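Local structure of backbone pilus subunit (Streptococcus pneumoniae, 3RPK) at residues Lys49-Val54 / Ser123-Glu128; His15-Thr20 / His154-Asn159. The protein forms the backbone of the pneumococcal pilus, its subunits of Ig-like domains probably linked one after another into the shaft. One frame throughout, in Å; residues are numbered along the deposited sequence.

Contact 1: residues Lys49-Val54 / Ser123-Glu128; sequences KEIAGV and STYVGE
A52 and V126 form one isolated antiparallel beta bridge, a hydrogen-bonded pair that fastens the loop between strands 112-118 and 141-145 to the chain at and just beyond strand 49-51 in the first Ig-like unit of the chain. The evidence is a reciprocal pair of amide bonds: A52 N reaches V126 O at 3.0 Å (161° at the hydrogen) and lies in the carbonyl plane, while V126 N reaches A52 O at 3.0 Å (168°). Past the bridge the chain turns at G53, whose phi is positive, and the next bond is less regular: T124 N meets G53 O from above its carbonyl plane at 3.2 Å.

Packing is tight on the side facing the domain interior. There V54 CG2 lies 3.6 Å from Y125 CD2 and approaches the ring obliquely. I51 CG2 stands 3.7 Å from Y125 CB, at the root of the same side chain. With CG anti to its carbonyl carbon (chi1 -66°), the tyrosine swings back along the chain toward V54, and its OH leaves both segments to bond K16 NZ. H120 meets the ring at about a right angle.

The opposite end of the contact is looser and more exposed. E128, which is poorly ordered, rests against the root of the K49 side chain and the carbonyl of E50, and the charges of K49 and E128 do not meet: K49 NZ lies 6.7 Å from E128 OE2 and bonds N268 instead. What remains between the two residues is a contact of 3.5 Å from K49 CB to E128 OE2.

Contact 2: residues His15-Thr20 / His154-Asn159; sequences HKLLAT and HVYPKN
Aromatic packing joins H15 to Y156 as an offset stack. The ring planes are 3° from parallel, the centroid of H15 is 4.3 Å from that of Y156, and CD2 of the histidine lies over one tyrosine face near its rim. H154 completes the aromatic cluster from another direction, meeting H15 edge against edge, neither ring covering the other.

Hydrogen bonds fix this cluster. H15 NE2 and H154 ND1 lie 3.1 Å apart in a nearly straight bond, each approached at its ring edge; either nitrogen could be the donor. On the other side of its ring H15 bonds E50 through ND1, so both imidazole nitrogens are held. The backbone adds H15 N to V155 O at 3.0 Å, continuing the parallel pairing of strands 11-18 and 152-155.

Apolar contact is modest: L17 CD1 reaches the edge of Y156 at CD1 (3.8 Å), and helix 23-29 packs on both residues.

Further along, polar side chains take over. The K16 side chain starts away from segment 154-159, but a bend at chi2 (88°) brings its amine back. The amine forms a salt bridge with E118, and NZ also hydrogen-bonds N159 OD1 at 3.0 Å, 67° out of the carbonyl plane, so above the amide and not in line with a lone pair. The other branch of the amide is anchored, N159 ND2 giving a bond to L17 O at 2.9 Å. K16 NZ stands 3.7 Å from N159 CG, too far for a covalent link in this model. Lysine over an asparagine amide, with a glutamate salt-bridged to the lysine, is the layout characteristic of intramolecular isopeptide sites in Ig-like pilin domains, here probably caught unjoined.

Overall arrangement
Both contacts reach the same mixed sheet, in which strands 49-51 and 11-18 are antiparallel neighbours, and their centres lie about 11 Å apart. Contact 2 is the buried one, joining the first and last parts of the domain's chain by parallel pairing, an aromatic cluster and polar side chains. Contact 1, nested within that loop of chain, is only partly buried and relies on main-chain bonds with apolar packing, ending in a poorly ordered glutamate at its surface end. They meet directly: K49 O probably accepts a hydrogen bond from L18 N at 2.8 Å, and V54 CG2 packs against K16 CG at 3.5 Å, so contact 1 helps wall the lysine of contact 2.

Contact 1: residues Lys49-Val54 / Ser123-Glu128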
loop_
_atom_site.group_PDB
_atom_site.type_symbol
_atom_site.label_atom_id
_atom_site.label_comp_id
_atom_site.label_asym_id
_atom_site.label_seq_id
_atom_site.Cartn_x
_atom_site.Cartn_y
_atom_site.Cartn_z
ATOM N N LYS A 49 -13.848 24.151 -25.471
ATOM C CA LYS A 49 -14.661 25.264 -25.000
ATOM C C LYS A 49 -13.854 26.385 -24.365
ATOM O O LYS A 49 -12.887 26.130 -23.639
ATOM C CB LYS A 49 -15.842 24.805 -24.144
ATOM C CG LYS A 49 -15.483 24.049 -22.883
ATOM C CD LYS A 49 -16.488 22.944 -22.613
ATOM C CE LYS A 49 -16.005 21.598 -23.106
ATOM N NZ LYS A 49 -16.951 20.511 -22.753
ATOM N N GLU A 50 -14.213 27.633 -24.726
ATOM C CA GLU A 50 -13.566 28.852 -24.258
ATOM C C GLU A 50 -14.226 29.249 -22.948
ATOM O O GLU A 50 -15.453 29.127 -22.779
ATOM C CB GLU A 50 -13.653 29.973 -25.311
ATOM C CG GLU A 50 -12.529 30.993 -25.210
ATOM C CD GLU A 50 -12.401 31.990 -26.349
ATOM O OE1 GLU A 50 -11.984 33.141 -26.084
ATOM O OE2 GLU A 50 -12.710 31.625 -27.505
ATOM N N ILE A 51 -13.394 29.682 -22.003
ATOM C CA ILE A 51 -13.847 30.011 -20.673
ATOM C C ILE A 51 -13.604 31.443 -20.306
ATOM O O ILE A 51 -12.516 31.966 -20.512
ATOM C CB ILE A 51 -13.293 28.960 -19.674
ATOM C CG1 ILE A 51 -14.223 27.733 -19.636
ATOM C CG2 ILE A 51 -13.133 29.506 -18.268
ATOM C CD1 ILE A 51 -13.831 26.620 -20.455
ATOM N N ALA A 52 -14.647 32.069 -19.755
ATOM C CA ALA A 52 -14.686 33.436 -19.254
ATOM C C ALA A 52 -14.464 33.445 -17.735
ATOM O O ALA A 52 -14.732 32.447 -17.057
ATOM C CB ALA A 52 -16.036 34.048 -19.571
ATOM N N GLY A 53 -14.010 34.585 -17.219
ATOM C CA GLY A 53 -13.773 34.799 -15.796
ATOM C C GLY A 53 -12.393 34.404 -15.327
ATOM O O GLY A 53 -12.148 34.338 -14.123
ATOM N N VAL A 54 -11.487 34.131 -16.262
ATOM C CA VAL A 54 -10.126 33.735 -15.928
ATOM C C VAL A 54 -9.211 34.938 -15.813
ATOM O O VAL A 54 -9.088 35.736 -16.738
ATOM C CB VAL A 54 -9.599 32.635 -16.869
ATOM C CG1 VAL A 54 -8.200 32.185 -16.476
ATOM C CG2 VAL A 54 -10.549 31.456 -16.886
ATOM N N SER A 123 -10.015 33.428 -10.189
ATOM C CA SER A 123 -10.837 33.063 -11.333
ATOM C C SER A 123 -12.087 32.269 -10.986
ATOM O O SER A 123 -12.071 31.492 -10.037
ATOM C CB SER A 123 -9.996 32.318 -12.359
ATOM O OG SER A 123 -8.738 32.953 -12.527
ATOM N N THR A 124 -13.165 32.463 -11.765
ATOM C CA THR A 124 -14.451 31.763 -11.635
ATOM C C THR A 124 -14.784 31.263 -13.043
ATOM O O THR A 124 -15.401 31.986 -13.822
ATOM C CB THR A 124 -15.563 32.713 -11.089
ATOM O OG1 THR A 124 -15.709 33.843 -11.966
ATOM C CG2 THR A 124 -15.321 33.191 -9.651
ATOM N N TYR A 125 -14.304 30.081 -13.402
ATOM C CA TYR A 125 -14.493 29.527 -14.746
ATOM C C TYR A 125 -15.986 29.367 -15.124
ATOM O O TYR A 125 -16.711 28.558 -14.529
ATOM C CB TYR A 125 -13.784 28.169 -14.898
ATOM C CG TYR A 125 -12.269 28.126 -14.840
ATOM C CD1 TYR A 125 -11.573 27.000 -15.263
ATOM C CD2 TYR A 125 -11.536 29.170 -14.277
ATOM C CE1 TYR A 125 -10.188 26.920 -15.157
ATOM C CE2 TYR A 125 -10.149 29.102 -14.169
ATOM C CZ TYR A 125 -9.479 27.969 -14.608
ATOM O OH TYR A 125 -8.112 27.858 -14.504
ATOM N N VAL A 126 -16.433 30.174 -16.101
ATOM C CA VAL A 126 -17.791 30.152 -16.633
ATOM C C VAL A 126 -17.682 29.764 -18.117
ATOM O O VAL A 126 -16.983 30.427 -18.891
ATOM C CB VAL A 126 -18.582 31.469 -16.377
ATOM C CG1 VAL A 126 -20.011 31.357 -16.898
ATOM C CG2 VAL A 126 -18.610 31.814 -14.894
ATOM N N GLY A 127 -18.328 28.657 -18.467
ATOM C CA GLY A 127 -18.289 28.102 -19.810
ATOM C C GLY A 127 -19.164 28.786 -20.837
ATOM O O GLY A 127 -19.781 29.821 -20.554
ATOM N N GLU A 128 -19.221 28.178 -22.047
ATOM C CA GLU A 128 -19.989 28.634 -23.213
ATOM C C GLU A 128 -21.477 28.832 -22.910
ATOM O O GLU A 128 -22.019 29.885 -23.272
ATOM C CB GLU A 128 -19.807 27.676 -24.413
ATOM C CG GLU A 128 -18.367 27.593 -24.933
ATOM C CD GLU A 128 -18.247 27.093 -26.361
ATOM O OE1 GLU A 128 -18.314 27.926 -27.292
ATOM O OE2 GLU A 128 -18.100 25.863 -26.549
#

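Contact 2: residues His15-Thr20 / His154-Asn159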
loop_
_atom_site.group_PDB
_atom_site.type_symbol
_atom_site.label_atom_id
_atom_site.label_comp_id
_atom_site.label_asym_id
_atom_site.label_seq_id
_atom_site.Cartn_x
_atom_site.Cartn_y
_atom_site.Cartn_z
ATOM N N HIS A 15 -6.714 33.823 -24.342
ATOM C CA HIS A 15 -7.855 32.915 -24.339
ATOM C C HIS A 15 -7.601 31.731 -23.447
ATOM O O HIS A 15 -6.620 31.018 -23.630
ATOM C CB HIS A 15 -8.116 32.374 -25.737
ATOM C CG HIS A 15 -8.382 33.418 -26.765
ATOM N ND1 HIS A 15 -9.670 33.743 -27.141
ATOM C CD2 HIS A 15 -7.511 34.131 -27.510
ATOM C CE1 HIS A 15 -9.545 34.657 -28.086
ATOM N NE2 HIS A 15 -8.262 34.927 -28.334
ATOM N N LYS A 16 -8.504 31.493 -22.506
ATOM C CA LYS A 16 -8.467 30.313 -21.657
ATOM C C LYS A 16 -9.410 29.251 -22.292
ATOM O O LYS A 16 -10.559 29.542 -22.638
ATOM C CB LYS A 16 -8.880 30.654 -20.215
ATOM C CG LYS A 16 -9.019 29.425 -19.314
ATOM C CD LYS A 16 -7.724 29.056 -18.669
ATOM C CE LYS A 16 -7.853 27.788 -17.896
ATOM N NZ LYS A 16 -6.618 27.555 -17.098
ATOM N N LEU A 17 -8.906 28.045 -22.469
ATOM C CA LEU A 17 -9.686 26.962 -23.049
ATOM C C LEU A 17 -9.661 25.736 -22.168
ATOM O O LEU A 17 -8.702 25.511 -21.427
ATOM C CB LEU A 17 -9.128 26.556 -24.423
ATOM C CG LEU A 17 -8.919 27.636 -25.483
ATOM C CD1 LEU A 17 -8.025 27.119 -26.580
ATOM C CD2 LEU A 17 -10.259 28.169 -26.050
ATOM N N LEU A 18 -10.730 24.938 -22.253
ATOM C CA LEU A 18 -10.807 23.641 -21.605
ATOM C C LEU A 18 -11.023 22.699 -22.756
ATOM O O LEU A 18 -12.109 22.649 -23.343
ATOM C CB LEU A 18 -11.888 23.520 -20.528
ATOM C CG LEU A 18 -11.508 23.968 -19.112
ATOM C CD1 LEU A 18 -12.642 23.671 -18.138
ATOM C CD2 LEU A 18 -10.179 23.334 -18.626
ATOM N N ALA A 19 -9.930 22.090 -23.194
ATOM C CA ALA A 19 -9.934 21.188 -24.326
ATOM C C ALA A 19 -9.110 19.962 -24.032
ATOM O O ALA A 19 -8.377 19.896 -23.039
ATOM C CB ALA A 19 -9.410 21.903 -25.563
ATOM N N THR A 20 -9.255 18.981 -24.894
ATOM C CA THR A 20 -8.532 17.732 -24.809
ATOM C C THR A 20 -7.184 17.996 -25.477
ATOM O O THR A 20 -7.055 18.978 -26.209
ATOM C CB THR A 20 -9.324 16.642 -25.581
ATOM O OG1 THR A 20 -9.143 16.816 -26.989
ATOM C CG2 THR A 20 -10.808 16.655 -25.270
ATOM N N HIS A 154 -3.118 37.145 -30.310
ATOM C CA HIS A 154 -3.981 36.192 -29.622
ATOM C C HIS A 154 -3.115 35.078 -29.069
ATOM O O HIS A 154 -2.283 34.525 -29.784
ATOM C CB HIS A 154 -5.040 35.639 -30.577
ATOM C CG HIS A 154 -6.010 36.685 -30.984
ATOM N ND1 HIS A 154 -7.225 36.985 -30.464
ATOM C CD2 HIS A 154 -5.708 37.594 -31.984
ATOM C CE1 HIS A 154 -7.698 38.068 -31.165
ATOM N NE2 HIS A 154 -6.760 38.397 -32.063
ATOM N N VAL A 155 -3.250 34.799 -27.791
ATOM C CA VAL A 155 -2.440 33.758 -27.198
ATOM C C VAL A 155 -3.314 32.679 -26.550
ATOM O O VAL A 155 -4.288 32.998 -25.861
ATOM C CB VAL A 155 -1.221 34.297 -26.382
ATOM C CG1 VAL A 155 -1.644 35.065 -25.135
ATOM C CG2 VAL A 155 -0.240 33.183 -26.038
ATOM N N TYR A 156 -3.034 31.409 -26.901
ATOM C CA TYR A 156 -3.789 30.221 -26.485
ATOM C C TYR A 156 -2.927 29.307 -25.591
ATOM O O TYR A 156 -2.312 28.359 -26.090
ATOM C CB TYR A 156 -4.318 29.469 -27.736
ATOM C CG TYR A 156 -5.310 30.273 -28.558
ATOM C CD1 TYR A 156 -6.677 30.163 -28.340
ATOM C CD2 TYR A 156 -4.877 31.171 -29.531
ATOM C CE1 TYR A 156 -7.591 30.907 -29.088
ATOM C CE2 TYR A 156 -5.778 31.951 -30.255
ATOM C CZ TYR A 156 -7.141 31.801 -30.046
ATOM O OH TYR A 156 -8.064 32.537 -30.766
ATOM N N PRO A 157 -2.832 29.577 -24.272
ATOM C CA PRO A 157 -1.978 28.735 -23.424
ATOM C C PRO A 157 -2.541 27.351 -23.146
ATOM O O PRO A 157 -3.758 27.135 -23.241
ATOM C CB PRO A 157 -1.849 29.536 -22.131
ATOM C CG PRO A 157 -3.048 30.392 -22.083
ATOM C CD PRO A 157 -3.469 30.659 -23.493
ATOM N N LYS A 158 -1.629 26.414 -22.815
ATOM C CA LYS A 158 -1.953 25.045 -22.437
ATOM C C LYS A 158 -2.144 25.085 -20.929
ATOM O O LYS A 158 -1.599 25.971 -20.261
ATOM C CB LYS A 158 -0.849 24.046 -22.853
ATOM C CG LYS A 158 0.545 24.657 -23.079
ATOM C CD LYS A 158 1.656 23.586 -23.123
ATOM C CE LYS A 158 3.037 24.111 -22.788
ATOM N NZ LYS A 158 3.663 24.858 -23.921
ATOM N N ASN A 159 -3.004 24.208 -20.412
ATOM C CA ASN A 159 -3.275 24.166 -18.987
ATOM C C ASN A 159 -2.360 23.142 -18.396
ATOM O O ASN A 159 -1.804 22.309 -19.116
ATOM C CB ASN A 159 -4.729 23.787 -18.687
ATOM C CG ASN A 159 -5.800 24.683 -19.258
ATOM O OD1 ASN A 159 -5.517 25.968 -19.384
ATOM N ND2 ASN A 159 -6.907 24.224 -19.578
#